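Side-chain contacts in PKS (Streptomyces albus, PDB 4OQJ), which probably serves as a ketosynthase domain that condenses acyl units held on carrier proteins during assembly of the oxazolomycin polyketide: residues R108-C113 / V134-G139; T174-A177 / N181-G184; P300-Q305 / L344-N349. All coordinates share one frame; numbering follows the deposited sequence.

Along the chain the three contacts come one after another, and all lie in the thiolase-type ketosynthase region. Interactions 1 and 2 are neighbours, with centres 11 Å apart: the F110 ring of helix 105-121 packs on T176 of helix 171-180, and V134 of strand 132-138 meets L182 of the turn that follows that helix. Both lie toward one end of the mixed sheet, where strand 132-138 neighbours strand 186-190, outermost within this chain; interaction 2 also reaches the second subunit. Interaction 3 belongs to the C-terminal half, beside strand 413-415, outermost within this chain at the other end. Its centre is about 31 Å and 37 Å from the centres of interactions 1 and 2, so it stands apart, and unlike them it lies at the surface.

Interaction 1: residues R108-C113 / V134-G139; sequences RQFLEC and VYAGVG
F110 of helix 105-121 reaches across to A136 and V134 of strand 132-138, a helix-on-sheet layer contact in the N-terminal half of the thiolase fold. No hydrogen bond joins the two segments; the contact is purely apolar and fully buried. One side chain does all the work on the helix. With CG anti to the backbone N (chi1 -177°), the ring of F110 is carried straight out of the helix, and its far end meets the strand while the backbones stay well separated: even the nearest CA pair, F110 CA and V138 CA, is 8.4 Å apart.

The packing is uneven. Toward V134 it is looser: F110 CE2 lies 4.3 Å from V134 CG2, a methyl that sits at the ring edge, close to the ring plane. V138 stands further off and turns to V172 of helix 171-180, which also touches the F110 ring. Y135 points from the opposite face of the strand, among side chains of helix 195-209 and against L202 of the second subunit. The tight spot is A136, whose methyl approaches the ring obliquely near its far end, with A136 CB just 3.4 Å from F110 CZ.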
ATOM      1  N   ARG A 108      -4.756  11.080  15.238  1.00  9.77           N
ATOM      2  CA  ARG A 108      -5.326  10.860  16.565  1.00 11.23           C
ATOM      3  C   ARG A 108      -6.669  10.167  16.482  1.00  9.96           C
ATOM      4  O   ARG A 108      -6.934   9.206  17.205  1.00  9.73           O
ATOM      5  CB  ARG A 108      -5.492  12.178  17.317  1.00 11.22           C
ATOM      6  CG  ARG A 108      -4.178  12.765  17.834  1.00 12.54           C
ATOM      7  CD  ARG A 108      -4.454  14.030  18.574  1.00 14.88           C
ATOM      8  NE  ARG A 108      -4.126  15.262  17.861  1.00 15.92           N
ATOM      9  CZ  ARG A 108      -4.792  16.408  18.001  1.00 17.88           C
ATOM     10  NH1 ARG A 108      -5.900  16.471  18.738  1.00 19.98           N
ATOM     11  NH2 ARG A 108      -4.358  17.502  17.397  1.00 18.92           N
ATOM     12  N   GLN A 109      -7.527  10.663  15.602  1.00 10.79           N
ATOM     13  CA  GLN A 109      -8.845  10.067  15.439  1.00 12.25           C
ATOM     14  C   GLN A 109      -8.728   8.648  14.874  1.00 12.87           C
ATOM     15  O   GLN A 109      -9.500   7.763  15.256  1.00 13.91           O
ATOM     16  CB  GLN A 109      -9.712  10.947  14.541  1.00 13.08           C
ATOM     17  CG  GLN A 109     -10.116  12.247  15.211  1.00 17.10           C
ATOM     18  CD  GLN A 109     -11.131  12.045  16.310  1.00 19.77           C
ATOM     19  OE1 GLN A 109     -12.110  11.334  16.132  1.00 19.73           O
ATOM     20  NE2 GLN A 109     -10.900  12.670  17.456  1.00 20.47           N
ATOM     21  N   PHE A 110      -7.768   8.409  13.982  1.00 10.63           N
ATOM     22  CA  PHE A 110      -7.624   7.059  13.433  1.00  8.44           C
ATOM     23  C   PHE A 110      -7.177   6.101  14.533  1.00 10.54           C
ATOM     24  O   PHE A 110      -7.621   4.963  14.587  1.00 12.51           O
ATOM     25  CB  PHE A 110      -6.632   6.961  12.276  1.00  8.36           C
ATOM     26  CG  PHE A 110      -6.571   5.573  11.714  1.00 10.04           C
ATOM     27  CD1 PHE A 110      -7.614   5.095  10.921  1.00 12.61           C
ATOM     28  CD2 PHE A 110      -5.568   4.709  12.077  1.00 10.11           C
ATOM     29  CE1 PHE A 110      -7.605   3.792  10.463  1.00 15.23           C
ATOM     30  CE2 PHE A 110      -5.546   3.400  11.619  1.00 10.70           C
ATOM     31  CZ  PHE A 110      -6.555   2.944  10.808  1.00 10.93           C
ATOM     32  N   LEU A 111      -6.286   6.571  15.399  1.00 10.53           N
ATOM     33  CA  LEU A 111      -5.782   5.760  16.499  1.00  9.87           C
ATOM     34  C   LEU A 111      -6.911   5.369  17.451  1.00 11.11           C
ATOM     35  O   LEU A 111      -7.043   4.205  17.827  1.00  9.44           O
ATOM     36  CB  LEU A 111      -4.674   6.510  17.260  1.00  9.69           C
ATOM     37  CG  LEU A 111      -4.106   5.831  18.515  1.00 12.68           C
ATOM     38  CD1 LEU A 111      -3.694   4.352  18.260  1.00 12.70           C
ATOM     39  CD2 LEU A 111      -2.915   6.610  19.041  1.00 14.27           C
ATOM     40  N   GLU A 112      -7.752   6.321  17.832  1.00 10.01           N
ATOM     41  CA  GLU A 112      -8.857   5.972  18.731  1.00 10.82           C
ATOM     42  C   GLU A 112      -9.845   5.063  18.006  1.00 13.01           C
ATOM     43  O   GLU A 112     -10.374   4.122  18.595  1.00 11.62           O
ATOM     44  CB  GLU A 112      -9.562   7.218  19.256  1.00  9.67           C
ATOM     45  CG  GLU A 112      -8.801   7.931  20.348  1.00 12.77           C
ATOM     46  CD  GLU A 112      -9.604   9.049  20.993  1.00 16.05           C
ATOM     47  OE1 GLU A 112     -10.752   9.299  20.564  1.00 14.07           O
ATOM     48  OE2 GLU A 112      -9.096   9.680  21.941  1.00 15.72           O
ATOM     49  N   CYS A 113     -10.095   5.335  16.728  1.00 12.17           N
ATOM     50  CA  CYS A 113     -11.050   4.516  15.960  1.00 12.03           C
ATOM     51  C   CYS A 113     -10.572   3.048  15.802  1.00 12.87           C
ATOM     52  O   CYS A 113     -11.363   2.106  15.901  1.00 12.45           O
ATOM     53  CB  CYS A 113     -11.288   5.132  14.583  1.00 11.77           C
ATOM     54  SG  CYS A 113     -12.657   4.356  13.672  1.00 17.24           S
ATOM     55  N   VAL A 134      -1.932  -3.571   9.513  1.00  9.33           N
ATOM     56  CA  VAL A 134      -2.770  -2.397   9.360  1.00  8.00           C
ATOM     57  C   VAL A 134      -2.442  -1.631   8.087  1.00  7.75           C
ATOM     58  O   VAL A 134      -1.272  -1.280   7.816  1.00  8.03           O
ATOM     59  CB  VAL A 134      -2.666  -1.442  10.600  1.00  8.79           C
ATOM     60  CG1 VAL A 134      -1.233  -1.087  10.923  1.00  9.86           C
ATOM     61  CG2 VAL A 134      -3.515  -0.183  10.385  1.00 10.29           C
ATOM     62  N   TYR A 135      -3.488  -1.378   7.302  1.00  8.98           N
ATOM     63  CA  TYR A 135      -3.418  -0.573   6.090  1.00  9.08           C
ATOM     64  C   TYR A 135      -4.353   0.622   6.236  1.00  9.59           C
ATOM     65  O   TYR A 135      -5.555   0.467   6.417  1.00  9.40           O
ATOM     66  CB  TYR A 135      -3.792  -1.417   4.866  1.00  9.98           C
ATOM     67  CG  TYR A 135      -2.788  -2.507   4.593  1.00 11.88           C
ATOM     68  CD1 TYR A 135      -2.857  -3.744   5.232  1.00 14.72           C
ATOM     69  CD2 TYR A 135      -1.731  -2.280   3.723  1.00 15.92           C
ATOM     70  CE1 TYR A 135      -1.892  -4.735   4.976  1.00 15.96           C
ATOM     71  CE2 TYR A 135      -0.791  -3.246   3.468  1.00 19.51           C
ATOM     72  CZ  TYR A 135      -0.865  -4.462   4.090  1.00 18.02           C
ATOM     73  OH  TYR A 135       0.124  -5.389   3.793  1.00 21.59           O
ATOM     74  N   ALA A 136      -3.810   1.825   6.177  1.00  9.57           N
ATOM     75  CA  ALA A 136      -4.619   3.003   6.463  1.00 10.41           C
ATOM     76  C   ALA A 136      -4.089   4.235   5.751  1.00 12.87           C
ATOM     77  O   ALA A 136      -2.905   4.309   5.425  1.00 13.84           O
ATOM     78  CB  ALA A 136      -4.665   3.247   7.953  1.00 12.25           C
ATOM     79  N   GLY A 137      -4.970   5.200   5.508  1.00  9.77           N
ATOM     80  CA  GLY A 137      -4.571   6.446   4.870  1.00  9.35           C
ATOM     81  C   GLY A 137      -5.280   7.623   5.510  1.00 12.30           C
ATOM     82  O   GLY A 137      -6.378   7.463   6.022  1.00 13.19           O
ATOM     83  N   VAL A 138      -4.655   8.797   5.482  1.00  9.64           N
ATOM     84  CA  VAL A 138      -5.306  10.019   5.911  1.00  8.89           C
ATOM     85  C   VAL A 138      -5.280  11.025   4.784  1.00  9.84           C
ATOM     86  O   VAL A 138      -4.502  10.922   3.832  1.00  9.36           O
ATOM     87  CB  VAL A 138      -4.647  10.622   7.175  1.00  9.80           C
ATOM     88  CG1 VAL A 138      -4.778   9.648   8.361  1.00  9.96           C
ATOM     89  CG2 VAL A 138      -3.193  10.954   6.919  1.00 14.27           C
ATOM     90  N   GLY A 139      -6.146  12.013   4.900  1.00  9.32           N
ATOM     91  CA  GLY A 139      -6.278  13.034   3.882  1.00 10.46           C
ATOM     92  C   GLY A 139      -5.196  14.075   3.985  1.00 12.14           C
ATOM     93  O   GLY A 139      -4.306  13.975   4.814  1.00 10.43           O
TER

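Interaction 2: residues T174-A177 / N181-G184; sequences TRTA and NLCG
The carbonyl oxygen of A177 is gripped by two successive backbone N-H groups. L182 N makes the sound bond, 2.9 Å to A177 O and fairly straight (159° at the hydrogen), arriving in the carbonyl plane on a lone pair. N181 N is also 2.9 Å from A177 O, but its N-H is badly aimed, at 120°, and this second bond is weak.

The left-handed backbone of N181 (phi 70°), the first residue past helix 171-180, swings the N-H of L182 back onto the same oxygen. The bond from L182 back to A177, the positive phi just before it, and the contact between these two residues are the six-to-one bond, positive phi and apolar pair seen in a Schellman motif. That pair lies under the turn: A177 CB is 4.0 Å from L182 CB, and closer still, at 3.3 Å, to L182 O. The leucine then runs back along the helix. Its CG sits beside its own backbone N and packs 3.9 Å from A177 CA, while CD1 comes 4.1 Å from T176 CG2, the two side chains crossing at a slant. The other branch of T176, its OG1, is bonded to V172 O one turn earlier.

Beyond the turn, L182 also rests on I132 and V134 of strand 132-138. N181 sets out away from the helix segment; its side chain lies about 8 Å from a bound potassium ion, its OD1 accepts from the backbone N of S292 of the second subunit, and its ND2 reaches P125 O.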
ATOM      1  N   THR A 174       1.902   3.288  11.226  1.00  8.17           N
ATOM      2  CA  THR A 174       2.920   2.850  12.168  1.00 11.55           C
ATOM      3  C   THR A 174       2.717   3.393  13.600  1.00 11.22           C
ATOM      4  O   THR A 174       3.041   2.709  14.560  1.00  9.67           O
ATOM      5  CB  THR A 174       4.320   3.251  11.690  1.00 12.68           C
ATOM      6  OG1 THR A 174       4.390   4.676  11.553  1.00 13.78           O
ATOM      7  CG2 THR A 174       4.633   2.565  10.365  1.00  9.89           C
ATOM      8  N   ARG A 175       2.204   4.610  13.743  1.00 10.88           N
ATOM      9  CA  ARG A 175       1.831   5.112  15.072  1.00 11.12           C
ATOM     10  C   ARG A 175       0.822   4.176  15.702  1.00 10.71           C
ATOM     11  O   ARG A 175       0.941   3.822  16.879  1.00 11.46           O
ATOM     12  CB  ARG A 175       1.239   6.514  15.005  1.00 10.98           C
ATOM     13  CG  ARG A 175       0.827   7.066  16.386  1.00 13.79           C
ATOM     14  CD  ARG A 175       0.224   8.447  16.292  1.00 18.69           C
ATOM     15  NE  ARG A 175       0.800   9.158  15.179  1.00 23.96           N
ATOM     16  CZ  ARG A 175       2.012   9.695  15.187  1.00 27.62           C
ATOM     17  NH1 ARG A 175       2.470  10.274  14.094  1.00 20.77           N
ATOM     18  NH2 ARG A 175       2.762   9.648  16.274  1.00 30.41           N
ATOM     19  N   THR A 176      -0.149   3.744  14.905  1.00  7.58           N
ATOM     20  CA  THR A 176      -1.167   2.826  15.391  1.00 10.51           C
ATOM     21  C   THR A 176      -0.536   1.489  15.757  1.00  9.85           C
ATOM     22  O   THR A 176      -0.859   0.919  16.796  1.00 10.02           O
ATOM     23  CB  THR A 176      -2.288   2.645  14.343  1.00 12.04           C
ATOM     24  OG1 THR A 176      -2.866   3.930  14.061  1.00 15.54           O
ATOM     25  CG2 THR A 176      -3.371   1.723  14.839  1.00 11.76           C
ATOM     26  N   ALA A 177       0.375   0.992  14.921  1.00  8.02           N
ATOM     27  CA  ALA A 177       1.023  -0.293  15.209  1.00  8.53           C
ATOM     28  C   ALA A 177       1.810  -0.205  16.519  1.00 10.19           C
ATOM     29  O   ALA A 177       1.771  -1.121  17.353  1.00 11.66           O
ATOM     30  CB  ALA A 177       1.925  -0.694  14.074  1.00  8.50           C
ATOM     31  N   ASN A 181       0.176  -2.235  19.476  1.00 10.56           N
ATOM     32  CA  ASN A 181       0.956  -3.488  19.327  1.00 12.00           C
ATOM     33  C   ASN A 181       0.521  -4.358  18.144  1.00 14.95           C
ATOM     34  O   ASN A 181       0.168  -5.527  18.304  1.00 16.13           O
ATOM     35  CB  ASN A 181       0.923  -4.346  20.596  1.00 15.27           C
ATOM     36  CG  ASN A 181       2.025  -5.411  20.597  1.00 18.73           C
ATOM     37  OD1 ASN A 181       3.154  -5.146  20.181  1.00 16.20           O
ATOM     38  ND2 ASN A 181       1.701  -6.619  21.049  1.00 15.87           N
ATOM     39  N   LEU A 182       0.593  -3.794  16.946  1.00 12.32           N
ATOM     40  CA  LEU A 182       0.273  -4.521  15.723  1.00 10.50           C
ATOM     41  C   LEU A 182       1.608  -4.852  15.071  1.00 15.15           C
ATOM     42  O   LEU A 182       2.370  -3.938  14.746  1.00 15.90           O
ATOM     43  CB  LEU A 182      -0.616  -3.674  14.803  1.00 11.22           C
ATOM     44  CG  LEU A 182      -1.798  -2.981  15.469  1.00 12.82           C
ATOM     45  CD1 LEU A 182      -2.648  -2.263  14.451  1.00 13.40           C
ATOM     46  CD2 LEU A 182      -2.643  -3.982  16.270  1.00 10.59           C
ATOM     47  N   CYS A 183       1.907  -6.141  14.915  1.00 12.74           N
ATOM     48  CA  CYS A 183       3.210  -6.592  14.431  1.00 10.66           C
ATOM     49  C   CYS A 183       3.186  -7.108  12.995  1.00 11.73           C
ATOM     50  O   CYS A 183       4.213  -7.551  12.471  1.00 10.09           O
ATOM     51  CB  CYS A 183       3.749  -7.680  15.351  1.00 14.39           C
ATOM     52  SG  CYS A 183       3.944  -7.084  17.035  1.00 21.53           S
ATOM     53  N   GLY A 184       2.017  -7.076  12.367  1.00 11.17           N
ATOM     54  CA  GLY A 184       1.919  -7.405  10.954  1.00 12.69           C
ATOM     55  C   GLY A 184       2.394  -6.222  10.122  1.00 12.54           C
ATOM     56  O   GLY A 184       2.829  -5.206  10.671  1.00  9.79           O
TER

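Interaction 3: residues P300-Q305 / L344-N349; sequences PSVQGQ and LNQAFN
Q303 and Q346 mark the closest backbone approach here, with their CA atoms 8.8 Å apart: the first lies in the opening turn of helix 302-316, the second near the end of helix 336-348. S301 stands at the N-cap of the first helix, its OG accepting from G304 N at 3.2 Å.

Across the gap the two glutamine amides pair reciprocally. Q346 NE2 gives a nearly straight bond to Q303 OE1, 3.0 Å and 175° at the hydrogen, though the donor is tilted from the carbonyl plane of Q303. The return bond, Q303 NE2 to Q346 OE1, is 3.1 Å long and more bent, but it reaches its carbonyl in plane on a lone pair. The amide planes are 22° apart, so the ring of bonds is slightly twisted. The extended chain of Q346 carries its amide straight toward helix 302-316, whereas Q303 starts out away from its partner and bends at chi2 to bring its amide round. Both residues are exposed.

Beneath this surface pair, A347 and F348 pack on V309 of helix 302-316, and F348 meets F413 of strand 413-415 edge-to-face. Helix 336-348 is the helix of the beta-alpha-beta crossover between the adjacent parallel strands 325-327 and 360-363.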
ATOM      1  N   PRO A 300     -13.679  11.416 -15.202  1.00 37.75           N
ATOM      2  CA  PRO A 300     -14.138  10.057 -14.904  1.00 30.31           C
ATOM      3  C   PRO A 300     -13.859   9.106 -16.070  1.00 25.61           C
ATOM      4  O   PRO A 300     -13.430   9.558 -17.131  1.00 27.31           O
ATOM      5  CB  PRO A 300     -15.648  10.230 -14.684  1.00 36.45           C
ATOM      6  CG  PRO A 300     -15.958  11.679 -14.994  1.00 44.26           C
ATOM      7  CD  PRO A 300     -14.784  12.241 -15.710  1.00 45.66           C
ATOM      8  N   SER A 301     -14.086   7.810 -15.869  1.00 20.48           N
ATOM      9  CA  SER A 301     -13.860   6.823 -16.924  1.00 21.99           C
ATOM     10  C   SER A 301     -14.842   5.651 -16.819  1.00 20.19           C
ATOM     11  O   SER A 301     -14.782   4.849 -15.864  1.00 15.39           O
ATOM     12  CB  SER A 301     -12.410   6.313 -16.855  1.00 22.25           C
ATOM     13  OG  SER A 301     -12.180   5.214 -17.733  1.00 20.61           O
ATOM     14  N   VAL A 302     -15.740   5.544 -17.798  1.00 19.39           N
ATOM     15  CA  VAL A 302     -16.703   4.442 -17.834  0.50 19.53           C
ATOM     16  C   VAL A 302     -15.967   3.109 -17.840  1.00 16.67           C
ATOM     17  O   VAL A 302     -16.309   2.194 -17.102  1.00 19.03           O
ATOM     18  CB  VAL A 302     -17.622   4.492 -19.076  0.50 24.77           C
ATOM     19  CG1 VAL A 302     -18.675   3.388 -19.008  0.50 24.69           C
ATOM     20  CG2 VAL A 302     -18.314   5.826 -19.193  0.50 29.47           C
ATOM     21  N   GLN A 303     -14.942   3.011 -18.677  1.00 15.10           N
ATOM     22  CA  GLN A 303     -14.280   1.725 -18.867  1.00 16.47           C
ATOM     23  C   GLN A 303     -13.519   1.265 -17.644  1.00 14.88           C
ATOM     24  O   GLN A 303     -13.573   0.083 -17.306  1.00 16.41           O
ATOM     25  CB  GLN A 303     -13.364   1.788 -20.084  1.00 24.27           C
ATOM     26  CG  GLN A 303     -14.156   1.906 -21.379  1.00 38.48           C
ATOM     27  CD  GLN A 303     -15.280   0.858 -21.481  1.00 52.10           C
ATOM     28  OE1 GLN A 303     -15.080  -0.320 -21.170  1.00 53.57           O
ATOM     29  NE2 GLN A 303     -16.468   1.297 -21.895  1.00 54.73           N
ATOM     30  N   GLY A 304     -12.838   2.187 -16.964  1.00 16.01           N
ATOM     31  CA  GLY A 304     -12.109   1.848 -15.757  1.00 15.69           C
ATOM     32  C   GLY A 304     -13.044   1.344 -14.673  1.00 16.38           C
ATOM     33  O   GLY A 304     -12.772   0.345 -14.001  1.00 15.61           O
ATOM     34  N   GLN A 305     -14.152   2.046 -14.489  1.00 17.01           N
ATOM     35  CA  GLN A 305     -15.159   1.641 -13.508  1.00 16.94           C
ATOM     36  C   GLN A 305     -15.784   0.288 -13.881  1.00 17.50           C
ATOM     37  O   GLN A 305     -15.876  -0.619 -13.050  1.00 17.88           O
ATOM     38  CB  GLN A 305     -16.260   2.692 -13.392  1.00 14.66           C
ATOM     39  CG  GLN A 305     -15.846   4.035 -12.806  1.00 16.33           C
ATOM     40  CD  GLN A 305     -17.038   4.995 -12.716  1.00 20.22           C
ATOM     41  OE1 GLN A 305     -18.182   4.565 -12.603  1.00 21.46           O
ATOM     42  NE2 GLN A 305     -16.772   6.286 -12.792  1.00 19.72           N
ATOM     43  N   LEU A 344     -21.766   0.379 -14.397  1.00 17.95           N
ATOM     44  CA  LEU A 344     -22.416  -0.729 -13.705  1.00 17.53           C
ATOM     45  C   LEU A 344     -23.274  -1.575 -14.653  1.00 19.44           C
ATOM     46  O   LEU A 344     -23.246  -2.808 -14.592  1.00 18.11           O
ATOM     47  CB  LEU A 344     -23.287  -0.204 -12.573  1.00 17.08           C
ATOM     48  CG  LEU A 344     -22.548   0.294 -11.329  1.00 16.81           C
ATOM     49  CD1 LEU A 344     -23.522   1.076 -10.468  1.00 16.00           C
ATOM     50  CD2 LEU A 344     -21.937  -0.893 -10.550  1.00 14.94           C
ATOM     51  N   ASN A 345     -24.034  -0.911 -15.515  1.00 19.54           N
ATOM     52  CA  ASN A 345     -24.818  -1.615 -16.540  1.00 21.47           C
ATOM     53  C   ASN A 345     -23.896  -2.503 -17.382  1.00 22.86           C
ATOM     54  O   ASN A 345     -24.177  -3.677 -17.605  1.00 23.60           O
ATOM     55  CB  ASN A 345     -25.561  -0.636 -17.459  1.00 20.97           C
ATOM     56  CG  ASN A 345     -26.836  -0.069 -16.839  1.00 22.24           C
ATOM     57  OD1 ASN A 345     -27.327  -0.554 -15.822  1.00 23.02           O
ATOM     58  ND2 ASN A 345     -27.376   0.974 -17.463  1.00 21.96           N
ATOM     59  N   GLN A 346     -22.788  -1.931 -17.838  1.00 23.81           N
ATOM     60  CA  GLN A 346     -21.868  -2.660 -18.709  1.00 25.99           C
ATOM     61  C   GLN A 346     -21.305  -3.869 -17.962  1.00 23.82           C
ATOM     62  O   GLN A 346     -21.288  -4.980 -18.496  1.00 24.18           O
ATOM     63  CB  GLN A 346     -20.731  -1.754 -19.207  1.00 27.72           C
ATOM     64  CG  GLN A 346     -19.682  -2.497 -20.022  1.00 28.75           C
ATOM     65  CD  GLN A 346     -18.549  -1.601 -20.511  1.00 31.43           C
ATOM     66  OE1 GLN A 346     -18.783  -0.515 -21.034  1.00 32.16           O
ATOM     67  NE2 GLN A 346     -17.314  -2.059 -20.335  1.00 35.59           N
ATOM     68  N   ALA A 347     -20.852  -3.669 -16.726  1.00 18.38           N
ATOM     69  CA  ALA A 347     -20.316  -4.778 -15.949  1.00 18.98           C
ATOM     70  C   ALA A 347     -21.384  -5.843 -15.685  1.00 19.80           C
ATOM     71  O   ALA A 347     -21.121  -7.038 -15.830  1.00 22.73           O
ATOM     72  CB  ALA A 347     -19.730  -4.276 -14.629  1.00 19.81           C
ATOM     73  N   PHE A 348     -22.583  -5.412 -15.296  1.00 18.94           N
ATOM     74  CA  PHE A 348     -23.615  -6.345 -14.878  1.00 21.04           C
ATOM     75  C   PHE A 348     -24.181  -7.130 -16.066  1.00 25.30           C
ATOM     76  O   PHE A 348     -24.534  -8.295 -15.911  1.00 26.50           O
ATOM     77  CB  PHE A 348     -24.741  -5.610 -14.125  1.00 21.12           C
ATOM     78  CG  PHE A 348     -24.484  -5.470 -12.637  1.00 20.64           C
ATOM     79  CD1 PHE A 348     -23.355  -4.817 -12.166  1.00 18.42           C
ATOM     80  CD2 PHE A 348     -25.376  -5.996 -11.714  1.00 22.90           C
ATOM     81  CE1 PHE A 348     -23.118  -4.695 -10.792  1.00 17.71           C
ATOM     82  CE2 PHE A 348     -25.150  -5.876 -10.349  1.00 20.25           C
ATOM     83  CZ  PHE A 348     -24.016  -5.225  -9.886  1.00 17.67           C
ATOM     84  N   ASN A 349     -24.230  -6.507 -17.242  1.00 23.76           N
ATOM     85  CA  ASN A 349     -24.823  -7.134 -18.433  1.00 29.22           C
ATOM     86  C   ASN A 349     -23.807  -7.879 -19.295  1.00 33.67           C
ATOM     87  O   ASN A 349     -24.128  -8.314 -20.398  1.00 34.73           O
ATOM     88  CB  ASN A 349     -25.514  -6.082 -19.313  1.00 33.08           C
ATOM     89  CG  ASN A 349     -26.753  -5.487 -18.669  1.00 41.44           C
ATOM     90  OD1 ASN A 349     -27.458  -6.149 -17.903  1.00 46.89           O
ATOM     91  ND2 ASN A 349     -27.033  -4.229 -18.995  1.00 43.29           N
TER